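Local coordinates for copper-containing nitrite reductase (Hyphomicrobium denitrificans 1NES1, PDB 6TFO), which probably reduces nitrite to nitric oxide at a copper centre, using electrons delivered by a cytochrome c, at residues C[150-155]-C[342-347]; C[290-295]-C[348-353]; C[368-373]-C[415-420]; C[406-411]-C[432-437]. All coordinates share one frame; numbering follows the deposited sequence.

Contact 1: C[150-155]-C[342-347]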
# COMPACT_ATOMS: atom_id res chain seq x y z
N ARG C 150 2.22 26.72 -35.34
CA ARG C 150 2.70 27.16 -36.67
C ARG C 150 1.74 26.70 -37.77
O ARG C 150 1.52 25.48 -37.92
CB ARG C 150 4.08 26.56 -36.94
CG ARG C 150 4.68 26.95 -38.28
CD ARG C 150 5.09 28.41 -38.33
NE ARG C 150 6.13 28.69 -37.35
CZ ARG C 150 6.51 29.91 -37.01
NH1 ARG C 150 5.94 30.96 -37.56
NH2 ARG C 150 7.45 30.08 -36.10
N ASP C 151 1.19 27.62 -38.55
CA ASP C 151 0.40 27.22 -39.75
C ASP C 151 1.35 26.44 -40.65
O ASP C 151 2.50 26.83 -40.81
CB ASP C 151 -0.24 28.42 -40.43
CG ASP C 151 -1.30 27.97 -41.42
OD1 ASP C 151 -0.92 27.57 -42.55
OD2 ASP C 151 -2.48 27.91 -41.01
N PRO C 152 0.93 25.30 -41.25
CA PRO C 152 1.84 24.53 -42.11
C PRO C 152 2.18 25.23 -43.44
O PRO C 152 3.13 24.85 -44.08
CB PRO C 152 1.07 23.21 -42.29
CG PRO C 152 -0.38 23.63 -42.22
CD PRO C 152 -0.41 24.71 -41.16
N ALA C 153 1.41 26.25 -43.81
CA ALA C 153 1.61 27.11 -45.00
C ALA C 153 2.51 28.29 -44.66
O ALA C 153 2.88 29.00 -45.56
CB ALA C 153 0.28 27.56 -45.54
N ASP C 154 2.87 28.49 -43.39
CA ASP C 154 3.71 29.64 -42.94
C ASP C 154 5.19 29.27 -43.13
O ASP C 154 5.86 28.92 -42.12
CB ASP C 154 3.35 30.03 -41.51
CG ASP C 154 4.16 31.18 -40.93
OD1 ASP C 154 4.91 31.83 -41.69
OD2 ASP C 154 4.04 31.40 -39.72
N LEU C 155 5.67 29.35 -44.38
CA LEU C 155 7.12 29.26 -44.73
C LEU C 155 7.40 30.11 -45.98
O LEU C 155 6.51 30.33 -46.80
CB LEU C 155 7.52 27.80 -44.96
CG LEU C 155 7.07 27.15 -46.26
CD1 LEU C 155 7.78 25.81 -46.46
CD2 LEU C 155 5.55 26.97 -46.31
N HIS C 342 -5.27 24.82 -37.84
CA HIS C 342 -4.44 25.16 -39.03
C HIS C 342 -4.26 23.95 -39.94
O HIS C 342 -3.14 23.48 -40.13
CB HIS C 342 -3.07 25.70 -38.58
CG HIS C 342 -3.11 26.92 -37.73
ND1 HIS C 342 -3.06 28.18 -38.26
CD2 HIS C 342 -3.13 27.08 -36.39
CE1 HIS C 342 -3.08 29.07 -37.29
NE2 HIS C 342 -3.11 28.41 -36.13
N PRO C 343 -5.33 23.40 -40.55
CA PRO C 343 -5.18 22.26 -41.45
C PRO C 343 -4.49 22.68 -42.76
O PRO C 343 -4.32 23.88 -42.99
CB PRO C 343 -6.61 21.73 -41.66
CG PRO C 343 -7.48 22.92 -41.36
CD PRO C 343 -6.73 23.81 -40.38
N LEU C 344 -4.07 21.67 -43.54
CA LEU C 344 -3.46 21.82 -44.89
C LEU C 344 -4.60 21.86 -45.92
O LEU C 344 -5.54 21.03 -45.80
CB LEU C 344 -2.50 20.66 -45.16
CG LEU C 344 -1.20 20.64 -44.35
CD1 LEU C 344 -1.44 20.24 -42.91
CD2 LEU C 344 -0.20 19.69 -44.97
N TYR C 345 -4.50 22.79 -46.88
CA TYR C 345 -5.43 22.96 -48.02
C TYR C 345 -4.64 22.88 -49.33
O TYR C 345 -3.56 23.47 -49.44
CB TYR C 345 -6.20 24.28 -47.90
CG TYR C 345 -7.09 24.34 -46.68
CD1 TYR C 345 -8.32 23.68 -46.66
CD2 TYR C 345 -6.70 25.02 -45.54
CE1 TYR C 345 -9.14 23.71 -45.54
CE2 TYR C 345 -7.50 25.07 -44.41
CZ TYR C 345 -8.72 24.41 -44.41
OH TYR C 345 -9.50 24.47 -43.30
N ALA C 346 -5.18 22.15 -50.31
CA ALA C 346 -4.57 22.00 -51.65
C ALA C 346 -5.66 21.68 -52.68
O ALA C 346 -6.81 21.40 -52.27
CB ALA C 346 -3.49 20.94 -51.61
N ASN C 347 -5.30 21.70 -53.97
CA ASN C 347 -6.22 21.48 -55.12
C ASN C 347 -5.80 20.24 -55.91
O ASN C 347 -4.56 20.00 -56.07
CB ASN C 347 -6.27 22.74 -55.98
CG ASN C 347 -6.78 23.92 -55.19
OD1 ASN C 347 -7.87 23.88 -54.63
ND2 ASN C 347 -5.96 24.95 -55.10
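Asp151 and His342 bring their backbones within 5.3 Å, CA to CA, where a type I beta turn running from Asp151 to Asp154 meets the first residue past helix 337-341. The turn doubles as an Asx turn: OD1 of Asp151 accepts the backbone N-H of Ala153. That leaves the second carboxylate oxygen for the other segment. OD2 of Asp151 takes a hydrogen bond from His342 ND1 at 2.8 Å through its anti lone pair. The oxygen sits at the edge of the imidazole, close to the ring plane, while carboxylate and ring planes stand 81° apart. With CG anti to the backbone N (chi1 -166°), the carboxylate is carried to where OD2 meets the histidine and OD1 the Ala153 N-H. On the other side-chain nitrogen, His342 NE2 is hydrogen-bonded to Asp147, so the ring is gripped at both nitrogens, which holds its rotation; two carboxylates would probably favour its protonated form.

Pro152 does the rest of the packing. Its CD rests 3.2 Å from the carbonyl oxygen of His342 and 3.8 Å from the CB of that residue. Next to it, Pro152 CG makes an apolar contact with Leu344 CD1 at 3.6 Å, with Leu338 of helix 337-341 touching both side chains. Pro152 is also backbone-bonded to Tyr296, so the loop between strands 128-134 and 166-181 is tied to strand 293-302 of the C-terminal beta sandwich as well as to segment 342-347. Within the loop a salt bridge spans the turn: Arg150 NH1 reaches Asp154 OD2 at 2.9 Å, arriving from above the carboxylate plane.

Contact 2: C[290-295]-C[348-353]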
# COMPACT_ATOMS: atom_id res chain seq x y z
N GLN C 290 10.73 22.21 -58.96
CA GLN C 290 9.54 23.10 -58.89
C GLN C 290 8.36 22.21 -58.51
O GLN C 290 8.24 21.12 -59.03
CB GLN C 290 9.28 23.86 -60.18
CG GLN C 290 8.01 24.69 -60.11
CD GLN C 290 7.61 25.32 -61.42
OE1 GLN C 290 6.43 25.43 -61.76
NE2 GLN C 290 8.61 25.75 -62.18
N VAL C 291 7.51 22.70 -57.63
CA VAL C 291 6.29 21.99 -57.17
C VAL C 291 5.20 23.05 -56.96
O VAL C 291 5.55 24.23 -56.79
CB VAL C 291 6.70 21.21 -55.91
CG1 VAL C 291 6.63 22.06 -54.65
CG2 VAL C 291 5.89 19.94 -55.74
N ASP C 292 3.93 22.68 -57.00
CA ASP C 292 2.81 23.65 -56.91
C ASP C 292 2.71 24.22 -55.49
O ASP C 292 2.61 25.45 -55.36
CB ASP C 292 1.51 23.03 -57.40
CG ASP C 292 1.64 22.56 -58.82
OD1 ASP C 292 2.25 23.29 -59.62
OD2 ASP C 292 1.17 21.45 -59.11
N ARG C 293 2.76 23.37 -54.46
CA ARG C 293 2.49 23.83 -53.07
C ARG C 293 3.42 23.15 -52.06
O ARG C 293 3.63 21.90 -52.15
CB ARG C 293 1.02 23.61 -52.71
CG ARG C 293 0.57 24.55 -51.61
CD ARG C 293 -0.85 24.25 -51.24
NE ARG C 293 -1.77 24.50 -52.33
CZ ARG C 293 -2.23 25.68 -52.69
NH1 ARG C 293 -3.09 25.77 -53.69
NH2 ARG C 293 -1.85 26.77 -52.06
N GLU C 294 3.91 23.95 -51.12
CA GLU C 294 4.83 23.53 -50.04
C GLU C 294 4.18 23.65 -48.66
O GLU C 294 3.36 24.59 -48.44
CB GLU C 294 6.07 24.41 -50.10
CG GLU C 294 6.84 24.28 -51.39
CD GLU C 294 8.20 24.94 -51.28
OE1 GLU C 294 8.25 26.15 -50.94
OE2 GLU C 294 9.21 24.23 -51.50
N PHE C 295 4.57 22.76 -47.75
CA PHE C 295 4.06 22.70 -46.35
C PHE C 295 5.20 22.41 -45.38
O PHE C 295 6.16 21.68 -45.73
CB PHE C 295 2.99 21.62 -46.23
CG PHE C 295 1.71 21.93 -46.95
CD1 PHE C 295 0.93 23.00 -46.57
CD2 PHE C 295 1.26 21.13 -48.00
CE1 PHE C 295 -0.27 23.28 -47.22
CE2 PHE C 295 0.06 21.41 -48.65
CZ PHE C 295 -0.71 22.47 -48.24
N VAL C 348 -6.79 19.49 -56.39
CA VAL C 348 -6.58 18.32 -57.30
C VAL C 348 -5.64 18.76 -58.43
O VAL C 348 -5.78 19.90 -58.89
CB VAL C 348 -7.91 17.78 -57.84
CG1 VAL C 348 -7.68 16.69 -58.89
CG2 VAL C 348 -8.79 17.25 -56.71
N GLY C 349 -4.70 17.91 -58.84
CA GLY C 349 -3.76 18.18 -59.93
C GLY C 349 -2.45 18.76 -59.43
O GLY C 349 -1.45 18.69 -60.20
N GLU C 350 -2.42 19.32 -58.22
CA GLU C 350 -1.19 19.98 -57.70
C GLU C 350 -0.19 18.92 -57.24
O GLU C 350 -0.62 17.91 -56.64
CB GLU C 350 -1.50 20.92 -56.54
CG GLU C 350 -2.24 22.16 -56.93
CD GLU C 350 -2.54 23.04 -55.73
OE1 GLU C 350 -2.91 24.20 -55.92
OE2 GLU C 350 -2.38 22.56 -54.61
N THR C 351 1.09 19.14 -57.52
CA THR C 351 2.21 18.47 -56.83
C THR C 351 2.45 19.22 -55.52
O THR C 351 2.57 20.45 -55.55
CB THR C 351 3.47 18.41 -57.69
OG1 THR C 351 3.71 19.78 -58.03
CG2 THR C 351 3.33 17.52 -58.90
N VAL C 352 2.48 18.48 -54.41
CA VAL C 352 2.61 19.00 -53.03
C VAL C 352 3.95 18.52 -52.48
O VAL C 352 4.29 17.32 -52.68
CB VAL C 352 1.43 18.50 -52.17
CG1 VAL C 352 1.65 18.82 -50.70
CG2 VAL C 352 0.12 19.06 -52.67
N ARG C 353 4.70 19.42 -51.85
CA ARG C 353 5.91 19.06 -51.08
C ARG C 353 5.65 19.32 -49.59
O ARG C 353 5.23 20.45 -49.25
CB ARG C 353 7.16 19.82 -51.55
CG ARG C 353 8.31 19.70 -50.56
CD ARG C 353 9.66 20.02 -51.14
NE ARG C 353 9.59 21.24 -51.90
CZ ARG C 353 9.95 21.37 -53.17
NH1 ARG C 353 9.83 22.54 -53.76
NH2 ARG C 353 10.45 20.35 -53.84
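Arg293 with Val352 and Glu294 with Arg353 pair as parallel strands, with strand axes 24° apart. Their backbone ladder runs from Arg293 N to Thr351 O, from Arg353 N to Arg293 O and from Phe295 N to Arg353 O, the last at 2.8 Å. Just before the strands, Asp292 and Thr351 bond each other reciprocally: Asp292 OD2 accepts Thr351 N at 2.8 Å, and Asp292 N donates to Thr351 OG1 at 3.1 Å.

Two salt bridges accompany the ladder, Arg293 starting from the face that also carries Val352 and Glu294 from the face that carries Arg353. Arg293 meets Glu350 side-on with one nitrogen for each oxygen: NH1 to OE1 at 2.7 Å and NE to OE2 at 3.1 Å. Glu350 OE2 also accepts the backbone N of Asn347, so an alanine here would probably leave the Arg293 guanidinium without its carboxylate, free to turn, and Asn347 N without that acceptor. Arg353, by contrast, puts NE and NH1 on the single oxygen OE2 of Glu294, NH1 at 2.9 Å, with the two flat groups 75° apart. The chain of Arg353 bends at chi3 (46°), which places NE for this grip. Glu294 OE1 turns to Arg201 instead, and Arg353 NH2 to Pro289 O.

Van der Waals contacts complete the join. Val291 CG1 lies over one face of the Arg353 guanidinium, toward its rim, 3.4 Å from NH1; the apolar pair is Val352 CG1 at the edge of the Phe295 ring, 3.6 Å from CD2. Strands 293-302 and 351-360 are thus parallel neighbours in a mixed sheet, like 30-39 with 67-73 and 166-181 with 207-214, a pairing characteristic of the cupredoxin beta sandwich.

Contact 3: C[368-373]-C[415-420]. With CU (copper (II) ion), chain E.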
# COMPACT_ATOMS: atom_id res chain seq x y z
N HIS C 368 3.57 9.06 -42.78
CA HIS C 368 2.68 8.44 -43.79
C HIS C 368 1.48 9.35 -44.00
O HIS C 368 1.06 10.01 -43.04
CB HIS C 368 2.24 7.05 -43.33
CG HIS C 368 1.18 6.44 -44.18
ND1 HIS C 368 1.46 5.71 -45.33
CD2 HIS C 368 -0.16 6.41 -44.03
CE1 HIS C 368 0.34 5.27 -45.85
NE2 HIS C 368 -0.67 5.67 -45.07
N VAL C 369 0.97 9.41 -45.22
CA VAL C 369 -0.25 10.19 -45.54
C VAL C 369 -1.27 9.18 -46.02
O VAL C 369 -1.02 8.60 -47.09
CB VAL C 369 0.01 11.28 -46.59
CG1 VAL C 369 -1.29 11.91 -47.05
CG2 VAL C 369 0.98 12.33 -46.05
N ILE C 370 -2.31 8.96 -45.24
CA ILE C 370 -3.36 7.95 -45.55
C ILE C 370 -4.03 8.39 -46.85
O ILE C 370 -4.42 9.59 -46.92
CB ILE C 370 -4.34 7.77 -44.36
CG1 ILE C 370 -3.60 7.49 -43.05
CG2 ILE C 370 -5.34 6.68 -44.67
CD1 ILE C 370 -4.51 7.25 -41.86
N GLY C 371 -4.08 7.50 -47.85
CA GLY C 371 -4.74 7.76 -49.15
C GLY C 371 -3.80 8.27 -50.24
O GLY C 371 -4.25 8.44 -51.38
N GLU C 372 -2.52 8.48 -49.91
CA GLU C 372 -1.47 8.92 -50.87
C GLU C 372 -0.23 8.03 -50.73
O GLU C 372 -0.11 7.25 -49.74
CB GLU C 372 -1.11 10.39 -50.66
CG GLU C 372 -1.86 11.34 -51.58
CD GLU C 372 -1.57 11.20 -53.06
OE1 GLU C 372 -2.39 11.70 -53.88
OE2 GLU C 372 -0.50 10.62 -53.40
N ILE C 373 0.62 8.10 -51.76
CA ILE C 373 1.95 7.43 -51.87
C ILE C 373 2.95 8.53 -52.18
O ILE C 373 2.59 9.46 -52.91
CB ILE C 373 1.94 6.34 -52.94
CG1 ILE C 373 0.67 5.48 -52.82
CG2 ILE C 373 3.23 5.51 -52.85
CD1 ILE C 373 0.55 4.34 -53.81
N VAL C 415 -4.76 12.19 -44.65
CA VAL C 415 -4.48 12.23 -43.19
C VAL C 415 -3.01 11.94 -42.93
O VAL C 415 -2.60 10.80 -43.18
CB VAL C 415 -5.38 11.26 -42.41
CG1 VAL C 415 -5.08 11.32 -40.92
CG2 VAL C 415 -6.85 11.56 -42.66
N LEU C 416 -2.29 12.93 -42.39
CA LEU C 416 -0.89 12.80 -41.91
C LEU C 416 -0.88 12.05 -40.57
O LEU C 416 -1.61 12.47 -39.66
CB LEU C 416 -0.31 14.20 -41.71
CG LEU C 416 0.08 15.00 -42.96
CD1 LEU C 416 -1.16 15.41 -43.76
CD2 LEU C 416 0.88 16.23 -42.56
N VAL C 417 -0.07 11.00 -40.45
CA VAL C 417 0.07 10.18 -39.21
C VAL C 417 1.53 9.79 -39.00
O VAL C 417 2.29 9.72 -40.00
CB VAL C 417 -0.81 8.91 -39.25
CG1 VAL C 417 -2.28 9.25 -39.48
CG2 VAL C 417 -0.32 7.89 -40.28
N ASP C 418 1.89 9.51 -37.75
CA ASP C 418 3.00 8.60 -37.39
C ASP C 418 2.36 7.21 -37.36
O ASP C 418 1.36 7.07 -36.69
CB ASP C 418 3.63 9.05 -36.08
CG ASP C 418 4.81 8.24 -35.61
OD1 ASP C 418 4.96 7.08 -36.09
OD2 ASP C 418 5.57 8.79 -34.76
N HIS C 419 2.83 6.26 -38.15
CA HIS C 419 2.12 4.97 -38.37
C HIS C 419 2.37 4.03 -37.17
O HIS C 419 1.95 2.85 -37.25
CB HIS C 419 2.50 4.32 -39.72
CG HIS C 419 1.37 3.60 -40.36
ND1 HIS C 419 0.89 2.41 -39.89
CD2 HIS C 419 0.60 3.93 -41.43
CE1 HIS C 419 -0.13 2.02 -40.64
NE2 HIS C 419 -0.33 2.93 -41.59
N ALA C 420 3.06 4.50 -36.14
CA ALA C 420 2.96 3.93 -34.77
C ALA C 420 1.64 4.46 -34.20
O ALA C 420 1.65 5.49 -33.52
CB ALA C 420 4.16 4.29 -33.92
CU CU E . -2.00 3.07 -42.89
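His368 and His419 lie side by side, pointing the same way, yet their rings form a T-shaped pair with planes at 82°. His419 presents its edge to a face of His368, CD2 to CD2 at 3.7 Å. His419 NE2 binds copper at 2.1 Å, and the site is completed by His227 and His262 of the second subunit, the three-histidine type 2 arrangement at a subunit interface of copper nitrite reductases. His368 stays in the second shell, its NE2 3.6 Å from the copper. With CG anti to the backbone N (chi1 171°), the His368 ring is carried beside His419, and the bond from ND1 to Gln392 O fixes its rotation; the ring also stacks on His227 of the second subunit. An alanine in place of His368 would probably open a gap beside the metal, take away the ring face that the edge of His419 meets and leave Gln392 O without this donor.

On the same sheet face as His368, Ile370 runs alongside Val415 and crosses Val417 at about a right angle, CD1 to Val417 CG1 at 3.8 Å. Val369 and Leu416 pair on the opposite face. The antiparallel backbone bonds include Val417 N to His368 O at 3.0 Å and Ile370 N to Val415 O at 2.8 Å. Strand 412-418 has strand 430-434 on its other flank, and strand 365-370 has strand 393-396.

Contact 4: C[406-411]-C[432-437]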
# COMPACT_ATOMS: atom_id res chain seq x y z
N PHE C 406 4.21 14.45 -53.73
CA PHE C 406 3.24 13.58 -54.44
C PHE C 406 2.32 14.49 -55.24
O PHE C 406 2.24 15.71 -54.93
CB PHE C 406 2.51 12.69 -53.43
CG PHE C 406 1.93 13.46 -52.27
CD1 PHE C 406 2.69 13.73 -51.15
CD2 PHE C 406 0.63 13.93 -52.32
CE1 PHE C 406 2.16 14.45 -50.09
CE2 PHE C 406 0.10 14.67 -51.28
CZ PHE C 406 0.87 14.92 -50.16
N LYS C 407 1.69 13.94 -56.27
CA LYS C 407 0.66 14.65 -57.07
C LYS C 407 -0.69 14.26 -56.51
O LYS C 407 -0.93 13.05 -56.30
CB LYS C 407 0.70 14.34 -58.57
CG LYS C 407 0.05 15.40 -59.44
CD LYS C 407 -0.32 14.97 -60.83
CE LYS C 407 -0.66 16.15 -61.72
NZ LYS C 407 -0.49 15.83 -63.16
N LEU C 408 -1.51 15.27 -56.25
CA LEU C 408 -2.92 15.08 -55.88
C LEU C 408 -3.67 14.74 -57.16
O LEU C 408 -4.10 15.65 -57.86
CB LEU C 408 -3.42 16.36 -55.21
CG LEU C 408 -2.78 16.63 -53.85
CD1 LEU C 408 -3.24 17.98 -53.31
CD2 LEU C 408 -3.10 15.50 -52.89
N ASP C 409 -3.75 13.45 -57.45
CA ASP C 409 -4.45 12.93 -58.65
C ASP C 409 -5.94 13.22 -58.48
O ASP C 409 -6.61 13.48 -59.49
CB ASP C 409 -4.19 11.43 -58.88
CG ASP C 409 -2.77 10.99 -58.54
OD1 ASP C 409 -2.49 10.72 -57.35
OD2 ASP C 409 -1.95 10.96 -59.47
N ARG C 410 -6.44 13.18 -57.24
CA ARG C 410 -7.90 13.26 -56.98
C ARG C 410 -8.16 13.81 -55.57
O ARG C 410 -7.19 13.96 -54.79
CB ARG C 410 -8.54 11.88 -57.17
CG ARG C 410 -7.92 10.77 -56.33
CD ARG C 410 -9.01 9.80 -55.91
NE ARG C 410 -10.02 10.50 -55.13
CZ ARG C 410 -11.29 10.10 -54.98
NH1 ARG C 410 -11.74 9.00 -55.57
NH2 ARG C 410 -12.10 10.83 -54.22
N GLY C 411 -9.42 14.09 -55.27
CA GLY C 411 -9.85 14.80 -54.06
C GLY C 411 -9.93 13.88 -52.86
O GLY C 411 -9.85 12.63 -53.04
N LEU C 432 -4.93 17.04 -44.63
CA LEU C 432 -4.73 17.72 -45.94
C LEU C 432 -6.06 17.65 -46.68
O LEU C 432 -6.43 16.53 -47.15
CB LEU C 432 -3.61 17.01 -46.71
CG LEU C 432 -3.44 17.42 -48.17
CD1 LEU C 432 -3.29 18.93 -48.31
CD2 LEU C 432 -2.23 16.73 -48.76
N ASN C 433 -6.76 18.79 -46.73
CA ASN C 433 -8.12 18.92 -47.30
C ASN C 433 -7.98 19.30 -48.78
O ASN C 433 -7.27 20.30 -49.08
CB ASN C 433 -8.95 19.91 -46.49
CG ASN C 433 -9.11 19.47 -45.05
OD1 ASN C 433 -9.52 18.35 -44.78
ND2 ASN C 433 -8.79 20.35 -44.11
N VAL C 434 -8.59 18.51 -49.67
CA VAL C 434 -8.51 18.63 -51.15
C VAL C 434 -9.90 18.36 -51.72
O VAL C 434 -10.27 17.17 -51.83
CB VAL C 434 -7.47 17.65 -51.72
CG1 VAL C 434 -7.24 17.86 -53.21
CG2 VAL C 434 -6.15 17.70 -50.97
N ASP C 435 -10.68 19.40 -52.07
CA ASP C 435 -12.07 19.19 -52.59
C ASP C 435 -11.99 18.64 -54.03
O ASP C 435 -11.07 18.99 -54.82
CB ASP C 435 -12.99 20.40 -52.39
CG ASP C 435 -12.60 21.61 -53.21
OD1 ASP C 435 -11.40 21.80 -53.43
OD2 ASP C 435 -13.52 22.35 -53.61
N GLY C 436 -12.94 17.76 -54.33
CA GLY C 436 -13.06 16.99 -55.59
C GLY C 436 -14.15 15.94 -55.44
O GLY C 436 -14.60 15.70 -54.33
N PRO C 437 -14.62 15.27 -56.51
CA PRO C 437 -15.76 14.36 -56.38
C PRO C 437 -15.43 13.17 -55.45
O PRO C 437 -14.25 12.87 -55.30
CB PRO C 437 -16.04 13.91 -57.82
CG PRO C 437 -14.72 14.13 -58.55
CD PRO C 437 -14.08 15.33 -57.88
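Phe406 and Leu432 meet tip to tip across the interior of the C-terminal beta sandwich, joining side chains of its two sheets. Among the apolar contacts, Leu432 CD2 comes to the edge of the phenyl ring, near its plane, 3.9 Å from CZ. Phe406 reaches there with CG between the backbone N and the carbonyl carbon (chi1 51°), the crowded position. Leu408 CD2 stands at the same ring's edge, while its other methyl, CD1, packs 3.7 Å from Val434 CG2.

Backbone packing takes over at Gly411 and Gly436. CA of Gly411 lies 4.2 Å from CA of Gly436 and 3.3 Å from Val434 O. A CB on Gly411 would run into the CA of Gly436, so the close approach depends on the missing side chain.

The polar contribution comes from Arg410, which folds back on its own neighbour: NE and NH2 both donate to Gly411 O, at 3.0 and 3.1 Å. NH1 forms a salt bridge with Asp440, and NH2 also bonds Lys438 O; the guanidinium lies close to Pro437 O without a well-angled bond to it.

Around the contact, Tyr414 of strand 412-418 touches Leu408, Leu432 and Val434, and its hydroxyl is hydrogen-bonded to Arg410 O. Strand 351-360 flanks Phe406, strand 344-345 flanks Leu432, and Pro232 of the second subunit packs on Arg410.

Overall arrangement
From the N terminus, contact 1 closes the longest loop, bringing the segment after strand 128-134 to strand 344-345 across the whole middle of the chain. Contact 2 opens inside that loop at 290-295 and closes beyond it at 348-353, so the two cross; they touch through Phe295 and Leu344. Contacts 3 and 4 follow in series and cross each other, since 406-411 precedes 415-420. Contact 2 lies within the six-stranded sheet and contact 3 within the five-stranded one, while contact 4 bridges the two sheets. Probable backbone bonds link Leu408 to Glu350 and Asn433 to Leu344, tying contact 4 to contacts 2 and 1. Contacts 3 and 4 both reach the second subunit.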